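PDB 5O6Y: peptidoglycan-N-acetylglucosamine deacetylase BC_1960 from Bacillus cereus, which removes acetyl groups from N-acetylglucosamine residues of bacterial cell-wall peptidoglycan, using zinc as cofactor, and also deacetylates soluble chitin substrates. Local coordinates for residues A11-G16 / S206-S211; P113-P118 / M137-S142. All coordinates share one frame; numbering follows the deposited sequence.

Contact 1. Residues A11-G16 / S206-S211. With NA (sodium ion), chain P; NA (sodium ion), chain O; SO4 (sulfate ion), chain G.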
loop_
_atom_site.group_PDB
_atom_site.type_symbol
_atom_site.label_atom_id
_atom_site.label_comp_id
_atom_site.label_asym_id
_atom_site.label_seq_id
_atom_site.Cartn_x
_atom_site.Cartn_y
_atom_site.Cartn_z
ATOM N N ALA A 11 -0.137 -1.343 -16.714
ATOM C CA ALA A 11 -0.962 -1.437 -15.510
ATOM C C ALA A 11 -0.269 -0.628 -14.423
ATOM O O ALA A 11 0.594 -1.124 -13.697
ATOM C CB ALA A 11 -1.160 -2.890 -15.098
ATOM N N TYR A 12 -0.660 0.639 -14.309
ATOM C CA TYR A 12 0.076 1.609 -13.509
ATOM C C TYR A 12 -0.836 2.799 -13.253
ATOM O O TYR A 12 -1.431 3.332 -14.195
ATOM C CB TYR A 12 1.353 2.032 -14.249
ATOM C CG TYR A 12 2.258 2.999 -13.521
ATOM C CD1 TYR A 12 3.077 2.573 -12.485
ATOM C CD2 TYR A 12 2.326 4.334 -13.900
ATOM C CE1 TYR A 12 3.918 3.451 -11.829
ATOM C CE2 TYR A 12 3.164 5.220 -13.252
ATOM C CZ TYR A 12 3.957 4.774 -12.218
ATOM O OH TYR A 12 4.791 5.657 -11.572
ATOM N N ALA A 13 -0.958 3.205 -11.990
ATOM C CA ALA A 13 -1.888 4.273 -11.650
ATOM C C ALA A 13 -1.466 4.939 -10.348
ATOM O O ALA A 13 -0.785 4.340 -9.511
ATOM C CB ALA A 13 -3.324 3.748 -11.535
ATOM N N PHE A 14 -1.893 6.194 -10.192
ATOM C CA PHE A 14 -1.672 6.957 -8.972
ATOM C C PHE A 14 -2.920 7.120 -8.119
ATOM O O PHE A 14 -2.795 7.319 -6.906
ATOM C CB PHE A 14 -1.127 8.355 -9.306
ATOM C CG PHE A 14 0.222 8.339 -9.962
ATOM C CD1 PHE A 14 0.337 8.215 -11.336
ATOM C CD2 PHE A 14 1.375 8.448 -9.205
ATOM C CE1 PHE A 14 1.578 8.197 -11.943
ATOM C CE2 PHE A 14 2.617 8.431 -9.808
ATOM C CZ PHE A 14 2.720 8.306 -11.176
ATOM N N SER A 15 -4.109 7.043 -8.713
ATOM C CA SER A 15 -5.356 7.241 -7.988
ATOM C C SER A 15 -6.455 6.468 -8.705
ATOM O O SER A 15 -6.233 5.874 -9.763
ATOM C CB SER A 15 -5.689 8.732 -7.865
ATOM O OG SER A 15 -5.634 9.379 -9.125
ATOM N N GLY A 16 -7.652 6.485 -8.124
ATOM C CA GLY A 16 -8.755 5.706 -8.636
ATOM C C GLY A 16 -9.801 6.521 -9.372
ATOM O O GLY A 16 -9.600 7.696 -9.698
ATOM N N SER A 206 -10.938 -3.449 -5.165
ATOM C CA SER A 206 -12.261 -2.895 -5.430
ATOM C C SER A 206 -12.170 -1.562 -6.166
ATOM O O SER A 206 -13.007 -1.267 -7.025
ATOM C CB SER A 206 -13.038 -2.745 -4.121
ATOM O OG SER A 206 -12.195 -2.303 -3.071
ATOM N N MET A 207 -11.154 -0.752 -5.858
ATOM C CA MET A 207 -11.027 0.555 -6.499
ATOM C C MET A 207 -10.745 0.423 -7.991
ATOM O O MET A 207 -11.329 1.150 -8.805
ATOM C CB MET A 207 -9.929 1.375 -5.820
ATOM C CG MET A 207 -9.529 2.619 -6.601
ATOM S SD MET A 207 -8.335 3.666 -5.749
ATOM C CE MET A 207 -9.385 4.473 -4.541
ATOM N N PHE A 208 -9.856 -0.490 -8.372
ATOM C CA PHE A 208 -9.494 -0.679 -9.770
ATOM C C PHE A 208 -10.201 -1.871 -10.404
ATOM O O PHE A 208 -9.857 -2.256 -11.527
ATOM C CB PHE A 208 -7.973 -0.809 -9.903
ATOM C CG PHE A 208 -7.224 0.401 -9.407
ATOM C CD1 PHE A 208 -7.158 1.552 -10.175
ATOM C CD2 PHE A 208 -6.603 0.394 -8.169
ATOM C CE1 PHE A 208 -6.482 2.672 -9.721
ATOM C CE2 PHE A 208 -5.925 1.515 -7.709
ATOM C CZ PHE A 208 -5.866 2.655 -8.488
ATOM N N GLN A 209 -11.189 -2.447 -9.718
ATOM C CA GLN A 209 -12.047 -3.502 -10.260
ATOM C C GLN A 209 -11.226 -4.644 -10.858
ATOM O O GLN A 209 -11.349 -4.996 -12.033
ATOM C CB GLN A 209 -13.029 -2.930 -11.284
ATOM C CG GLN A 209 -14.146 -2.107 -10.663
ATOM C CD GLN A 209 -14.973 -2.911 -9.676
ATOM O OE1 GLN A 209 -15.865 -3.663 -10.068
ATOM N NE2 GLN A 209 -14.676 -2.761 -8.389
ATOM N N THR A 210 -10.377 -5.224 -10.017
ATOM C CA THR A 210 -9.554 -6.352 -10.422
ATOM C C THR A 210 -9.383 -7.278 -9.226
ATOM O O THR A 210 -9.675 -6.914 -8.085
ATOM C CB THR A 210 -8.197 -5.889 -10.969
ATOM O OG1 THR A 210 -7.645 -6.911 -11.808
ATOM C CG2 THR A 210 -7.226 -5.595 -9.830
ATOM N N SER A 211 -8.914 -8.490 -9.503
ATOM C CA SER A 211 -8.708 -9.465 -8.444
ATOM C C SER A 211 -7.545 -9.050 -7.549
ATOM O O SER A 211 -6.657 -8.290 -7.945
ATOM C CB SER A 211 -8.445 -10.851 -9.032
ATOM O OG SER A 211 -8.145 -11.786 -8.009
HETATM NA NA NA P . -8.216 9.853 -9.476
HETATM NA NA NA O . -3.931 9.743 -11.109
HETATM S S SO4 G . -10.797 -12.007 -5.655
HETATM O O1 SO4 G . -11.242 -11.486 -6.946
HETATM O O2 SO4 G . -10.425 -10.897 -4.781
HETATM O O3 SO4 G . -11.884 -12.773 -5.050
HETATM O O4 SO4 G . -9.644 -12.884 -5.853
HETATM O O HOH W 1 -3.118 7.450 -12.199
HETATM O O HOH W 2 -8.126 11.490 -7.110
#
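Surface packing joins the end of strand 12-13 to the turn that follows helix 204-207, with F208 and M207 meeting A13, S15 and G16. No hydrogen bond crosses; the contact is van der Waals packing plus a carbonyl oxygen at a ring edge. The F208 ring carries most of the contact through one corner: its CE1 lies 3.2 Å from S15 O, which sits at the ring edge near its plane, and 3.8 Å from A13 CB, which approaches obliquely. M207 CG lies over the centre of the F208 ring, 3.9 Å above its plane. With CG anti to the backbone N (chi1 168°) and a bend at chi3, M207 SD comes 3.6 Å from G16 CA. This places the C-terminal turn against strands 137-139 and 115-116 of the NodB-type deformed beta/alpha barrel, where F208 also touches M137, V139 and F115. Within the turn, Q209 NE2 donates to S206 O at 2.6 Å on a lone pair, the acceptor lying in the amide plane. S15 directs its CB away from 206-211, and its OG bridges two sodium ions, each 2.6 Å from OG; G16 O binds one of them.

Contact 2. Residues P113-P118 / M137-S142. With NA (sodium ion), chain N; PE3 (3,6,9,12,15,18,21,24,27,30,33,36,39-tridecaoxahentetracontane-1,41-diol), chain I; 5YA (4-naphthalen-1-yl-~{N}-oxidanyl-benzamide), chain H.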
loop_
_atom_site.group_PDB
_atom_site.type_symbol
_atom_site.label_atom_id
_atom_site.label_comp_id
_atom_site.label_asym_id
_atom_site.label_seq_id
_atom_site.Cartn_x
_atom_site.Cartn_y
_atom_site.Cartn_z
ATOM N N PRO A 113 0.001 -12.035 -4.372
ATOM C CA PRO A 113 -0.568 -10.688 -4.498
ATOM C C PRO A 113 -0.396 -10.126 -5.902
ATOM O O PRO A 113 0.652 -10.280 -6.533
ATOM C CB PRO A 113 0.219 -9.872 -3.466
ATOM C CG PRO A 113 0.729 -10.886 -2.491
ATOM C CD PRO A 113 1.015 -12.110 -3.307
ATOM N N LYS A 114 -1.447 -9.470 -6.388
ATOM C CA LYS A 114 -1.427 -8.864 -7.712
ATOM C C LYS A 114 -0.816 -7.469 -7.709
ATOM O O LYS A 114 -0.243 -7.047 -8.721
ATOM C CB LYS A 114 -2.849 -8.796 -8.280
ATOM C CG LYS A 114 -2.929 -8.354 -9.734
ATOM C CD LYS A 114 -4.344 -7.943 -10.106
ATOM C CE LYS A 114 -4.492 -7.739 -11.604
ATOM N NZ LYS A 114 -4.331 -9.016 -12.351
ATOM N N PHE A 115 -0.914 -6.748 -6.596
ATOM C CA PHE A 115 -0.498 -5.354 -6.547
ATOM C C PHE A 115 0.950 -5.235 -6.087
ATOM O O PHE A 115 1.358 -5.877 -5.114
ATOM C CB PHE A 115 -1.422 -4.551 -5.631
ATOM C CG PHE A 115 -2.748 -4.229 -6.256
ATOM C CD1 PHE A 115 -3.767 -5.165 -6.275
ATOM C CD2 PHE A 115 -2.969 -2.995 -6.843
ATOM C CE1 PHE A 115 -4.985 -4.874 -6.861
ATOM C CE2 PHE A 115 -4.184 -2.698 -7.429
ATOM C CZ PHE A 115 -5.193 -3.639 -7.438
ATOM N N ILE A 116 1.717 -4.416 -6.803
ATOM C CA ILE A 116 3.097 -4.092 -6.469
ATOM C C ILE A 116 3.178 -2.596 -6.203
ATOM O O ILE A 116 2.529 -1.802 -6.892
ATOM C CB ILE A 116 4.067 -4.495 -7.602
ATOM C CG1 ILE A 116 4.117 -6.013 -7.767
ATOM C CG2 ILE A 116 5.467 -3.946 -7.354
ATOM C CD1 ILE A 116 5.111 -6.466 -8.814
ATOM N N ARG A 117 3.956 -2.211 -5.195
ATOM C CA ARG A 117 4.310 -0.811 -4.986
ATOM C C ARG A 117 5.827 -0.725 -4.905
ATOM O O ARG A 117 6.436 -1.366 -4.023
ATOM C CB ARG A 117 3.666 -0.225 -3.729
ATOM C CG ARG A 117 4.098 1.210 -3.463
ATOM C CD ARG A 117 3.281 1.859 -2.362
ATOM N NE ARG A 117 1.935 2.209 -2.803
ATOM C CZ ARG A 117 0.975 2.633 -1.988
ATOM N NH1 ARG A 117 1.215 2.750 -0.688
ATOM N NH2 ARG A 117 -0.225 2.934 -2.468
ATOM N N PRO A 118 6.479 0.027 -5.786
ATOM C CA PRO A 118 7.935 0.134 -5.731
ATOM C C PRO A 118 8.363 1.066 -4.613
ATOM O O PRO A 118 7.769 2.139 -4.425
ATOM C CB PRO A 118 8.296 0.705 -7.110
ATOM C CG PRO A 118 7.096 1.506 -7.493
ATOM C CD PRO A 118 5.903 0.792 -6.906
ATOM N N MET A 137 -0.140 -5.346 -11.084
ATOM C CA MET A 137 -0.570 -3.966 -11.252
ATOM C C MET A 137 0.154 -3.115 -10.226
ATOM O O MET A 137 0.096 -3.396 -9.027
ATOM C CB MET A 137 -2.086 -3.804 -11.108
ATOM C CG MET A 137 -2.526 -2.352 -11.256
ATOM S SD MET A 137 -4.286 -2.092 -11.539
ATOM C CE MET A 137 -4.316 -0.312 -11.721
ATOM N N ILE A 138 0.843 -2.093 -10.704
ATOM C CA ILE A 138 1.582 -1.182 -9.838
ATOM C C ILE A 138 0.711 0.015 -9.503
ATOM O O ILE A 138 0.144 0.651 -10.390
ATOM C CB ILE A 138 2.915 -0.725 -10.474
ATOM C CG1 ILE A 138 3.950 -1.853 -10.455
ATOM C CG2 ILE A 138 3.471 0.481 -9.732
ATOM C CD1 ILE A 138 3.822 -2.828 -11.595
ATOM N N VAL A 139 0.599 0.317 -8.213
ATOM C CA VAL A 139 -0.183 1.449 -7.734
ATOM C C VAL A 139 0.708 2.293 -6.839
ATOM O O VAL A 139 1.232 1.797 -5.834
ATOM C CB VAL A 139 -1.444 1.002 -6.977
ATOM C CG1 VAL A 139 -2.094 2.193 -6.289
ATOM C CG2 VAL A 139 -2.422 0.336 -7.930
ATOM N N GLN A 140 0.885 3.561 -7.204
ATOM C CA GLN A 140 1.625 4.497 -6.368
ATOM C C GLN A 140 0.692 5.124 -5.340
ATOM O O GLN A 140 0.031 4.408 -4.581
ATOM C CB GLN A 140 2.292 5.575 -7.225
ATOM C CG GLN A 140 3.178 5.038 -8.342
ATOM C CD GLN A 140 4.562 4.630 -7.865
ATOM O OE1 GLN A 140 4.768 4.337 -6.687
ATOM N NE2 GLN A 140 5.520 4.617 -8.783
ATOM N N TRP A 141 0.622 6.453 -5.312
ATOM C CA TRP A 141 -0.230 7.158 -4.363
ATOM C C TRP A 141 -0.415 8.591 -4.840
ATOM O O TRP A 141 0.366 9.101 -5.648
ATOM C CB TRP A 141 0.363 7.137 -2.950
ATOM C CG TRP A 141 1.698 7.808 -2.863
ATOM C CD1 TRP A 141 1.942 9.118 -2.562
ATOM C CD2 TRP A 141 2.977 7.205 -3.092
ATOM N NE1 TRP A 141 3.293 9.366 -2.585
ATOM C CE2 TRP A 141 3.951 8.208 -2.908
ATOM C CE3 TRP A 141 3.395 5.915 -3.432
ATOM C CZ2 TRP A 141 5.312 7.960 -3.056
ATOM C CZ3 TRP A 141 4.749 5.670 -3.575
ATOM C CH2 TRP A 141 5.691 6.688 -3.387
ATOM N N SER A 142 -1.463 9.238 -4.322
ATOM C CA SER A 142 -1.741 10.631 -4.637
ATOM C C SER A 142 -1.856 11.527 -3.413
ATOM O O SER A 142 -1.922 12.752 -3.572
ATOM C CB SER A 142 -3.032 10.752 -5.468
ATOM O OG SER A 142 -4.163 10.301 -4.743
HETATM NA NA NA N . -6.117 12.259 -5.001
HETATM O O25 PE3 I . 4.274 11.019 -5.720
HETATM C C24 PE3 I . 3.482 9.916 -6.065
HETATM C C23 PE3 I . 4.310 8.988 -6.951
HETATM O O22 PE3 I . 5.664 9.215 -6.685
HETATM C C1 5YA H . 8.161 11.778 0.592
HETATM C C2 5YA H . 8.128 10.397 0.809
HETATM C C3 5YA H . 8.359 9.498 -0.231
HETATM C C4 5YA H . 8.619 9.995 -1.545
HETATM C C5 5YA H . 8.651 11.405 -1.766
HETATM C C6 5YA H . 8.418 12.294 -0.676
HETATM C C7 5YA H . 8.855 9.117 -2.644
HETATM C C8 5YA H . 9.109 9.641 -3.908
HETATM O O1 5YA H . 7.024 3.190 0.213
HETATM C C9 5YA H . 9.141 11.022 -4.123
HETATM C C10 5YA H . 8.916 11.908 -3.074
HETATM C C11 5YA H . 8.304 8.032 0.045
HETATM C C12 5YA H . 7.201 7.321 -0.385
HETATM C C13 5YA H . 7.105 5.964 -0.150
HETATM N N1 5YA H . 8.775 3.179 1.577
HETATM C C14 5YA H . 8.106 5.304 0.532
HETATM C C15 5YA H . 9.216 6.009 0.978
HETATM C C16 5YA H . 9.315 7.374 0.735
HETATM C C17 5YA H . 7.938 3.801 0.767
HETATM O O2 5YA H . 8.619 1.799 1.799
HETATM O O HOH W 3 -4.348 14.589 -4.825
#
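R117 reaches V139 and Q140 with its guanidinium group, while K114, I116, M137 and V139 join their backbones as neighbouring parallel strands. M137 N donates to K114 O, I116 N to M137 O, and V139 N to I116 O, the ladder expected of parallel pairing, with N to O distances of 2.9 to 3.2 Å. On the face holding F115 and M137, the two side chains run side by side; M137 SD is 4.2 Å from F115 CE2, an oblique Met-aromatic contact. V139 CG2 meets the same ring at its edge, 3.5 Å from F115 CE2. On the face of I116 and I138, CG1 of I138 packs on CB of I116 and its CG2 on CD of P118, whose ring also rests against the Q140 amide; Q140 NE2 is hydrogen-bonded to Y12 OH and G121 O.

Beyond the ladder, a bend at chi3 (-74°) turns the R117 guanidinium back across segment 137-142. NE donates to V139 O at 3.1 Å and 176°, with that oxygen in the guanidinium plane; the bond from NH2 to Q140 O is weak. W141 CE3 lies over one guanidinium face, toward its rim, the two planes 70° apart. W141 in turn lines the ligand pocket, its CZ2 3.3 Å from C12 of the naphthyl-benzohydroxamate.

Further out, R117 NH1 binds T26 OG1 and makes a long, weak ion pair with D28, the predicted proton acceptor. Several bonds thus fix the guanidinium's rotation, its main polar partners being neutral oxygens. H79 ND1 donates to the backbone O of R117, consistent with the main chain of R117, not its guanidinium, helping to orient this zinc-binding histidine and leaving NE2 for the pocket, where it is hydrogen-bonded to the ligand.

In the fold
After the N-terminal helix 3-9, the chain enters strand 12-13 and the loop to G16, which contact 1 joins to residues 206-211 near the C terminus, closing a loop of 189 residues. Contact 2 is nested inside it: segment 113-118 meets 137-142 after only 18 intervening residues, a beta-alpha-beta unit through helix 125-133. The two loops do not cross. They share strand 137-139, which lies between 12-13 and 115-116, with A13 O 3.0 Å from Q140 N as a probable hydrogen bond. Beside strand 115-116, S211 and T210 pack on K114. Contact 1 brings the N- and C-terminal regions together, while contact 2, through W141, reaches the ligand pocket.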